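Local atomic coordinates of methanogen homoaconitase large subunit (Methanocaldococcus jannaschii, PDB entry 4KP2), a protein that forms, with a small partner subunit, a [4Fe-4S] hydro-lyase that converts (R)-homocitrate to homoisocitrate through cis-homoaconitate in 2-oxosuberate biosynthesis. Residues L29-G34 / K267-T272; S139-H144 / A149-F154; V295-P298 / V304-I307. One frame throughout, in Å; residues are numbered along the deposited sequence.

Contact 1 (L29-G34 / K267-T272)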
loop_
_atom_site.group_PDB
_atom_site.type_symbol
_atom_site.label_atom_id
_atom_site.label_comp_id
_atom_site.label_asym_id
_atom_site.label_seq_id
_atom_site.Cartn_x
_atom_site.Cartn_y
_atom_site.Cartn_z
ATOM N N LEU A 29 34.528 -2.526 20.582
ATOM C CA LEU A 29 34.234 -1.691 21.739
ATOM C C LEU A 29 35.488 -1.057 22.334
ATOM O O LEU A 29 35.440 0.058 22.854
ATOM C CB LEU A 29 33.494 -2.501 22.806
ATOM C CG LEU A 29 32.113 -3.027 22.412
ATOM C CD1 LEU A 29 31.499 -3.815 23.554
ATOM C CD2 LEU A 29 31.207 -1.879 22.005
ATOM N N SER A 30 36.609 -1.768 22.253
ATOM C CA SER A 30 37.863 -1.272 22.813
ATOM C C SER A 30 38.391 -0.059 22.055
ATOM O O SER A 30 38.802 0.930 22.663
ATOM C CB SER A 30 38.919 -2.377 22.841
ATOM O OG SER A 30 38.555 -3.396 23.755
ATOM N N LYS A 31 38.380 -0.140 20.729
ATOM C CA LYS A 31 38.814 0.970 19.891
ATOM C C LYS A 31 37.881 2.163 20.067
ATOM O O LYS A 31 38.316 3.317 20.058
ATOM C CB LYS A 31 38.862 0.548 18.421
ATOM C CG LYS A 31 38.975 1.709 17.444
ATOM C CD LYS A 31 39.168 1.226 16.017
ATOM C CE LYS A 31 40.577 0.697 15.804
ATOM N NZ LYS A 31 41.596 1.763 16.022
ATOM N N LYS A 32 36.597 1.873 20.241
ATOM C CA LYS A 32 35.593 2.915 20.390
ATOM C C LYS A 32 35.710 3.635 21.734
ATOM O O LYS A 32 35.385 4.818 21.842
ATOM C CB LYS A 32 34.188 2.329 20.220
ATOM C CG LYS A 32 33.086 3.373 20.198
ATOM C CD LYS A 32 33.390 4.450 19.171
ATOM C CE LYS A 32 32.477 5.647 19.336
ATOM N NZ LYS A 32 32.816 6.735 18.379
ATOM N N VAL A 33 36.179 2.924 22.754
ATOM C CA VAL A 33 36.264 3.500 24.093
ATOM C C VAL A 33 37.668 4.023 24.416
ATOM O O VAL A 33 37.828 4.921 25.243
ATOM C CB VAL A 33 35.784 2.504 25.179
ATOM C CG1 VAL A 33 36.854 1.462 25.476
ATOM C CG2 VAL A 33 35.388 3.246 26.449
ATOM N N GLY A 34 38.682 3.469 23.757
ATOM C CA GLY A 34 40.041 3.952 23.920
ATOM C C GLY A 34 40.960 3.042 24.715
ATOM O O GLY A 34 42.164 3.284 24.788
ATOM N N LYS A 267 39.852 1.247 5.512
ATOM C CA LYS A 267 40.673 0.054 5.677
ATOM C C LYS A 267 41.789 0.274 6.692
ATOM O O LYS A 267 42.352 -0.684 7.220
ATOM C CB LYS A 267 41.259 -0.393 4.338
ATOM C CG LYS A 267 40.230 -0.911 3.350
ATOM C CD LYS A 267 40.902 -1.458 2.104
ATOM C CE LYS A 267 41.828 -2.613 2.444
ATOM N NZ LYS A 267 41.098 -3.733 3.101
ATOM N N LYS A 268 42.107 1.535 6.964
ATOM C CA LYS A 268 43.134 1.852 7.949
ATOM C C LYS A 268 42.591 1.649 9.358
ATOM O O LYS A 268 43.346 1.629 10.330
ATOM C CB LYS A 268 43.640 3.284 7.776
ATOM C CG LYS A 268 42.786 4.337 8.455
ATOM C CD LYS A 268 43.506 5.674 8.489
ATOM C CE LYS A 268 42.711 6.706 9.268
ATOM N NZ LYS A 268 43.437 8.002 9.374
ATOM N N GLU A 269 41.275 1.498 9.459
ATOM C CA GLU A 269 40.626 1.242 10.736
ATOM C C GLU A 269 39.943 -0.120 10.714
ATOM O O GLU A 269 39.077 -0.402 11.543
ATOM C CB GLU A 269 39.606 2.337 11.045
ATOM C CG GLU A 269 40.180 3.746 11.019
ATOM C CD GLU A 269 41.201 3.989 12.115
ATOM O OE1 GLU A 269 41.141 3.297 13.154
ATOM O OE2 GLU A 269 42.065 4.873 11.937
ATOM N N ARG A 270 40.340 -0.958 9.762
ATOM C CA ARG A 270 39.764 -2.291 9.621
ATOM C C ARG A 270 40.103 -3.174 10.818
ATOM O O ARG A 270 41.246 -3.210 11.274
ATOM C CB ARG A 270 40.248 -2.949 8.326
ATOM C CG ARG A 270 39.746 -4.371 8.122
ATOM C CD ARG A 270 40.184 -4.928 6.776
ATOM N NE ARG A 270 39.777 -6.319 6.599
ATOM C CZ ARG A 270 39.970 -7.020 5.488
ATOM N NH1 ARG A 270 40.565 -6.461 4.441
ATOM N NH2 ARG A 270 39.567 -8.282 5.421
ATOM N N ILE A 271 39.098 -3.884 11.322
ATOM C CA ILE A 271 39.282 -4.768 12.466
ATOM C C ILE A 271 39.138 -6.235 12.072
ATOM O O ILE A 271 38.085 -6.663 11.599
ATOM C CB ILE A 271 38.286 -4.440 13.591
ATOM C CG1 ILE A 271 38.520 -3.019 14.108
ATOM C CG2 ILE A 271 38.414 -5.447 14.723
ATOM C CD1 ILE A 271 37.635 -2.638 15.273
ATOM N N THR A 272 40.205 -7.001 12.275
ATOM C CA THR A 272 40.226 -8.410 11.903
ATOM C C THR A 272 40.384 -9.287 13.143
ATOM O O THR A 272 40.945 -8.853 14.149
ATOM C CB THR A 272 41.378 -8.701 10.925
ATOM O OG1 THR A 272 41.498 -7.621 9.991
ATOM C CG2 THR A 272 41.136 -10.000 10.169
#

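Contact 2 (S139-H144 / A149-F154)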
loop_
_atom_site.group_PDB
_atom_site.type_symbol
_atom_site.label_atom_id
_atom_site.label_comp_id
_atom_site.label_asym_id
_atom_site.label_seq_id
_atom_site.Cartn_x
_atom_site.Cartn_y
_atom_site.Cartn_z
ATOM N N SER A 139 13.948 -3.549 17.818
ATOM C CA SER A 139 14.477 -4.819 18.306
ATOM C C SER A 139 15.350 -5.536 17.276
ATOM O O SER A 139 15.889 -6.608 17.555
ATOM C CB SER A 139 13.336 -5.734 18.762
ATOM O OG SER A 139 12.419 -5.968 17.707
ATOM N N HIS A 140 15.491 -4.942 16.095
ATOM C CA HIS A 140 16.311 -5.530 15.042
ATOM C C HIS A 140 17.386 -4.571 14.543
ATOM O O HIS A 140 17.704 -4.542 13.354
ATOM C CB HIS A 140 15.440 -5.999 13.875
ATOM C CG HIS A 140 14.514 -7.119 14.228
ATOM N ND1 HIS A 140 13.274 -6.911 14.796
ATOM C CD2 HIS A 140 14.647 -8.460 14.103
ATOM C CE1 HIS A 140 12.684 -8.074 14.998
ATOM N NE2 HIS A 140 13.496 -9.032 14.587
ATOM N N THR A 141 17.946 -3.791 15.461
ATOM C CA THR A 141 19.052 -2.899 15.139
ATOM C C THR A 141 20.324 -3.723 14.951
ATOM O O THR A 141 21.308 -3.255 14.378
ATOM C CB THR A 141 19.255 -1.844 16.246
ATOM O OG1 THR A 141 17.991 -1.260 16.584
ATOM C CG2 THR A 141 20.205 -0.745 15.789
ATOM N N CYS A 142 20.282 -4.968 15.418
ATOM C CA CYS A 142 21.407 -5.892 15.301
ATOM C C CYS A 142 21.769 -6.202 13.848
ATOM O O CYS A 142 22.826 -6.771 13.573
ATOM C CB CYS A 142 21.102 -7.191 16.049
ATOM S SG CYS A 142 19.555 -7.990 15.553
ATOM N N THR A 143 20.883 -5.829 12.929
ATOM C CA THR A 143 21.095 -6.035 11.500
ATOM C C THR A 143 22.375 -5.357 11.016
ATOM O O THR A 143 23.068 -5.868 10.135
ATOM C CB THR A 143 19.899 -5.492 10.686
ATOM O OG1 THR A 143 18.683 -6.073 11.172
ATOM C CG2 THR A 143 20.055 -5.813 9.207
ATOM N N HIS A 144 22.693 -4.213 11.615
ATOM C CA HIS A 144 23.822 -3.396 11.181
ATOM C C HIS A 144 25.163 -3.915 11.689
ATOM O O HIS A 144 26.172 -3.213 11.632
ATOM C CB HIS A 144 23.616 -1.947 11.623
ATOM C CG HIS A 144 22.256 -1.412 11.298
ATOM N ND1 HIS A 144 21.862 -1.117 10.010
ATOM C CD2 HIS A 144 21.198 -1.130 12.091
ATOM C CE1 HIS A 144 20.618 -0.672 10.026
ATOM N NE2 HIS A 144 20.191 -0.668 11.275
ATOM N N ALA A 149 30.013 -3.446 12.786
ATOM C CA ALA A 149 29.781 -2.459 13.831
ATOM C C ALA A 149 28.890 -3.031 14.925
ATOM O O ALA A 149 27.979 -3.809 14.651
ATOM C CB ALA A 149 29.158 -1.204 13.243
ATOM N N PHE A 150 29.162 -2.645 16.165
ATOM C CA PHE A 150 28.365 -3.101 17.293
ATOM C C PHE A 150 27.036 -2.355 17.323
ATOM O O PHE A 150 26.987 -1.164 17.630
ATOM C CB PHE A 150 29.123 -2.895 18.605
ATOM C CG PHE A 150 28.450 -3.510 19.796
ATOM C CD1 PHE A 150 28.708 -4.822 20.156
ATOM C CD2 PHE A 150 27.557 -2.777 20.557
ATOM C CE1 PHE A 150 28.086 -5.389 21.253
ATOM C CE2 PHE A 150 26.931 -3.339 21.652
ATOM C CZ PHE A 150 27.197 -4.646 22.001
ATOM N N ALA A 151 25.959 -3.063 17.004
ATOM C CA ALA A 151 24.641 -2.445 16.923
ATOM C C ALA A 151 23.598 -3.206 17.733
ATOM O O ALA A 151 23.396 -4.403 17.533
ATOM C CB ALA A 151 24.203 -2.326 15.473
ATOM N N THR A 152 22.939 -2.502 18.648
ATOM C CA THR A 152 21.906 -3.102 19.486
ATOM C C THR A 152 20.653 -2.234 19.530
ATOM O O THR A 152 20.681 -1.066 19.144
ATOM C CB THR A 152 22.403 -3.324 20.928
ATOM O OG1 THR A 152 22.930 -2.098 21.448
ATOM C CG2 THR A 152 23.487 -4.392 20.963
ATOM N N GLY A 153 19.555 -2.814 20.002
ATOM C CA GLY A 153 18.294 -2.103 20.092
ATOM C C GLY A 153 17.969 -1.653 21.503
ATOM O O GLY A 153 18.201 -2.379 22.468
ATOM N N PHE A 154 17.424 -0.447 21.619
ATOM C CA PHE A 154 17.077 0.113 22.919
ATOM C C PHE A 154 15.599 0.474 22.989
ATOM O O PHE A 154 14.937 0.624 21.963
ATOM C CB PHE A 154 17.924 1.352 23.206
ATOM C CG PHE A 154 19.394 1.069 23.316
ATOM C CD1 PHE A 154 19.962 0.775 24.542
ATOM C CD2 PHE A 154 20.209 1.097 22.196
ATOM C CE1 PHE A 154 21.315 0.511 24.651
ATOM C CE2 PHE A 154 21.562 0.835 22.299
ATOM C CZ PHE A 154 22.116 0.541 23.528
#

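Contact 3 (V295-P298 / V304-I307)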
loop_
_atom_site.group_PDB
_atom_site.type_symbol
_atom_site.label_atom_id
_atom_site.label_comp_id
_atom_site.label_asym_id
_atom_site.label_seq_id
_atom_site.Cartn_x
_atom_site.Cartn_y
_atom_site.Cartn_z
ATOM N N VAL A 295 12.019 -23.921 6.271
ATOM C CA VAL A 295 10.771 -23.216 6.551
ATOM C C VAL A 295 10.385 -23.328 8.029
ATOM O O VAL A 295 10.137 -24.425 8.531
ATOM C CB VAL A 295 9.611 -23.762 5.699
ATOM C CG1 VAL A 295 8.291 -23.140 6.135
ATOM C CG2 VAL A 295 9.871 -23.508 4.222
ATOM N N ALA A 296 10.330 -22.191 8.718
ATOM C CA ALA A 296 10.003 -22.172 10.143
ATOM C C ALA A 296 8.501 -22.286 10.394
ATOM O O ALA A 296 7.706 -21.569 9.789
ATOM C CB ALA A 296 10.557 -20.917 10.799
ATOM N N VAL A 297 8.126 -23.185 11.299
ATOM C CA VAL A 297 6.722 -23.434 11.608
ATOM C C VAL A 297 6.292 -22.700 12.882
ATOM O O VAL A 297 7.134 -22.365 13.718
ATOM C CB VAL A 297 6.445 -24.950 11.749
ATOM C CG1 VAL A 297 6.947 -25.694 10.521
ATOM C CG2 VAL A 297 7.087 -25.501 13.013
ATOM N N PRO A 298 4.980 -22.432 13.024
ATOM C CA PRO A 298 4.428 -21.781 14.219
ATOM C C PRO A 298 4.809 -22.501 15.511
ATOM O O PRO A 298 4.952 -23.724 15.501
ATOM C CB PRO A 298 2.918 -21.887 13.996
ATOM C CG PRO A 298 2.764 -21.879 12.530
ATOM C CD PRO A 298 3.953 -22.615 11.982
ATOM N N VAL A 304 12.194 -24.880 12.554
ATOM C CA VAL A 304 12.149 -25.264 11.144
ATOM C C VAL A 304 12.423 -26.747 10.904
ATOM O O VAL A 304 13.460 -27.281 11.298
ATOM C CB VAL A 304 13.092 -24.428 10.246
ATOM C CG1 VAL A 304 14.459 -24.340 10.835
ATOM C CG2 VAL A 304 13.204 -25.069 8.893
ATOM N N LYS A 305 11.464 -27.404 10.263
ATOM C CA LYS A 305 11.683 -28.725 9.703
ATOM C C LYS A 305 12.072 -28.493 8.252
ATOM O O LYS A 305 11.647 -27.503 7.655
ATOM C CB LYS A 305 10.398 -29.548 9.758
ATOM C CG LYS A 305 9.296 -28.944 10.613
ATOM C CD LYS A 305 9.326 -29.491 12.028
ATOM C CE LYS A 305 8.116 -29.022 12.815
ATOM N NZ LYS A 305 6.844 -29.364 12.116
ATOM N N PRO A 306 12.882 -29.395 7.674
ATOM C CA PRO A 306 13.275 -29.243 6.267
ATOM C C PRO A 306 12.059 -29.156 5.347
ATOM O O PRO A 306 10.976 -29.603 5.725
ATOM C CB PRO A 306 14.082 -30.518 5.987
ATOM C CG PRO A 306 13.700 -31.475 7.076
ATOM C CD PRO A 306 13.435 -30.620 8.271
ATOM N N ILE A 307 12.245 -28.584 4.160
ATOM C CA ILE A 307 11.146 -28.333 3.225
ATOM C C ILE A 307 10.323 -29.589 2.913
ATOM O O ILE A 307 9.134 -29.504 2.600
ATOM C CB ILE A 307 11.667 -27.687 1.915
ATOM C CG1 ILE A 307 10.507 -27.270 1.007
ATOM C CG2 ILE A 307 12.617 -28.628 1.190
ATOM C CD1 ILE A 307 9.563 -26.281 1.643
#

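Contact 1 (L29-G34 / K267-T272)
Lys31, in the last turn of helix 24-33, stretches across to the loop 267-272 and meets two unlike partners there: the methyl end of Ile271 and the carboxylate of Glu269. The compact side is the aliphatic one. Lys31 CD rests 4.2 Å from Ile271 CD1, and Ile271 itself is buried, its side chain also touching Leu24 and Lys27 of the same helix as well as Asn131. On the solvent side the contact is looser. Lys31 leaves the helix with CG anti to the backbone N (chi1 166°) and then bends at chi3 and chi4, which turns the ammonium toward Glu269. The Glu269 side chain folds at chi2 (-66°) and runs across the lysine at about a right angle. Lys31 NZ reaches a single carboxylate oxygen, OE1 of Glu269, at 3.3 Å, a weak hydrogen bond within a salt bridge. Being near the surface, it is likely to be weakened further by water. The backbones stay well apart, with 9.3 Å between the CA atoms of Lys31 and Glu269. The loop turns back in a type I turn from Lys267 to Arg270, and its Glu269 and Thr272 carbonyls are bonded to Asn131 and Lys27. A surface ion pair beside a contact with the buried Ile271 thus joins the N-terminal helix to the loop between helix 260-267 and strand 282-286, at the periphery of the aconitase-family alpha-beta-alpha sandwich.

Contact 2 (S139-H144 / A149-F154)
Thr141 lays its CB and CG2 against the backbone of strand 150-153, with CB 3.3 Å and CG2 3.4 Å from the carbonyl O of Thr152. The carbonyl O of Thr141 lies 3.2 Å from Ala151 CB, and that methyl also meets His144 CB at 3.9 Å. Between the two, the CA of Cys142 donates a CA-H...O contact to Ala151 O (3.3 Å, 153° at the hydrogen); the same oxygen accepts a hydrogen bond from the Thr239 hydroxyl. Gly153 completes this first shell, its CA near Thr141 OG1, where a side chain would be pressed against Ser139 CA.

The next shell sets the threonine and the histidine. OG1 of Thr141 sits beside the backbone N and bonds to the Asp138 carbonyl, which leaves CG2 anti to that N and puts the methyl in the plane of the His144 ring, at its edge. With an alanine here, the Asp138 carbonyl would probably lose its hydroxyl partner, and the edge of the His144 ring and the Thr152 carbonyl would probably lose the methyl packed against them. The ring also meets that of His120, planes at about 75°, and touches Leu123 and Val128.

Further out, the 3-10 turn is tied by His144 N to Thr141 O and by Thr143 OG1 to His140 O (2.8 Å), the donor tilted 29° from the carbonyl plane. His140 NE2 is held by Glu234, and strand 150-153 bonds through Phe150 and Thr152 to strand 133-136. The His144 side chain lies about 6 Å from that of Cys323, a predicted [4Fe-4S] ligand. The turn lies in the loop that joins the neighbouring parallel strands 133-136 and 150-153 of a five-stranded sheet, bordering the probable cluster site of the aconitase fold.

Contact 3 (V295-P298 / V304-I307)
Ala296 and Val304 come together in the short antiparallel hairpin of strands 294-296 and 304-306, their CA atoms 3.9 Å apart, but the pairing is loose and the two segments share no conventional hydrogen bond. A CA-H...O contact runs from Val304 CA to Val295 O (3.4 Å, 133° at the hydrogen). Val304 also leans over the Val295 peptide: with CG2 anti to the backbone N, Val304 sets that methyl 3.2 Å from Val295 O. On the face shared by Ala296 and Val304, the two CB atoms are 4.4 Å apart, and this face is backed by helix 189-200 through Leu194 and Lys198.

Val295 and Lys305 point to the opposite face, where Ile307 and Val297 meet them. Val295 CG2 meets Ile307 CD1 at 3.8 Å; CG1 of Ile307 is anti to the backbone N, and chi2 of 59° bends CD1 toward Val295. Farther along, Val297 and Lys305 cross at about a right angle, and the lysine meets both valine methyls, with Lys305 CE 3.7 Å from Val297 CG2 and Lys305 NZ 4.0 Å from Val297 CG1. Tyr420 packs on Val295 and Val297, while Val310 touches these two and Lys305. Backbone bonds between Val297 and Asn303 and between Ile307 and Glu293 join the hairpin's two arms just beyond the contact, and Ala296 is bonded to Leu421 of strand 418-421.

With aliphatic branches making most of the contact and only a carbon-bound hydrogen meeting a carbonyl, cohesion between the segments probably comes from dispersion and the exclusion of water, and Lys305 joins in through its methylene chain, with its charge in no ion pair across the hairpin.

Contacts 1 and 2 touch although their centres are 18 Å apart: Leu29 CD2, on the helix of contact 1, packs 3.9 Å from Phe150 CG, on the strand of contact 2. Along the chain, contact 2 is nested inside the long loop that contact 1 closes. Contact 3 follows later and stands apart, its nearest atoms about 13 Å from contact 2 and about 30 Å from contact 1, which lies across the centre of the chain. Contact 2, through His144, borders the predicted cluster cysteine Cys323, whereas contacts 1 and 3 lie away from the annotated sites, joining outer parts of the fold.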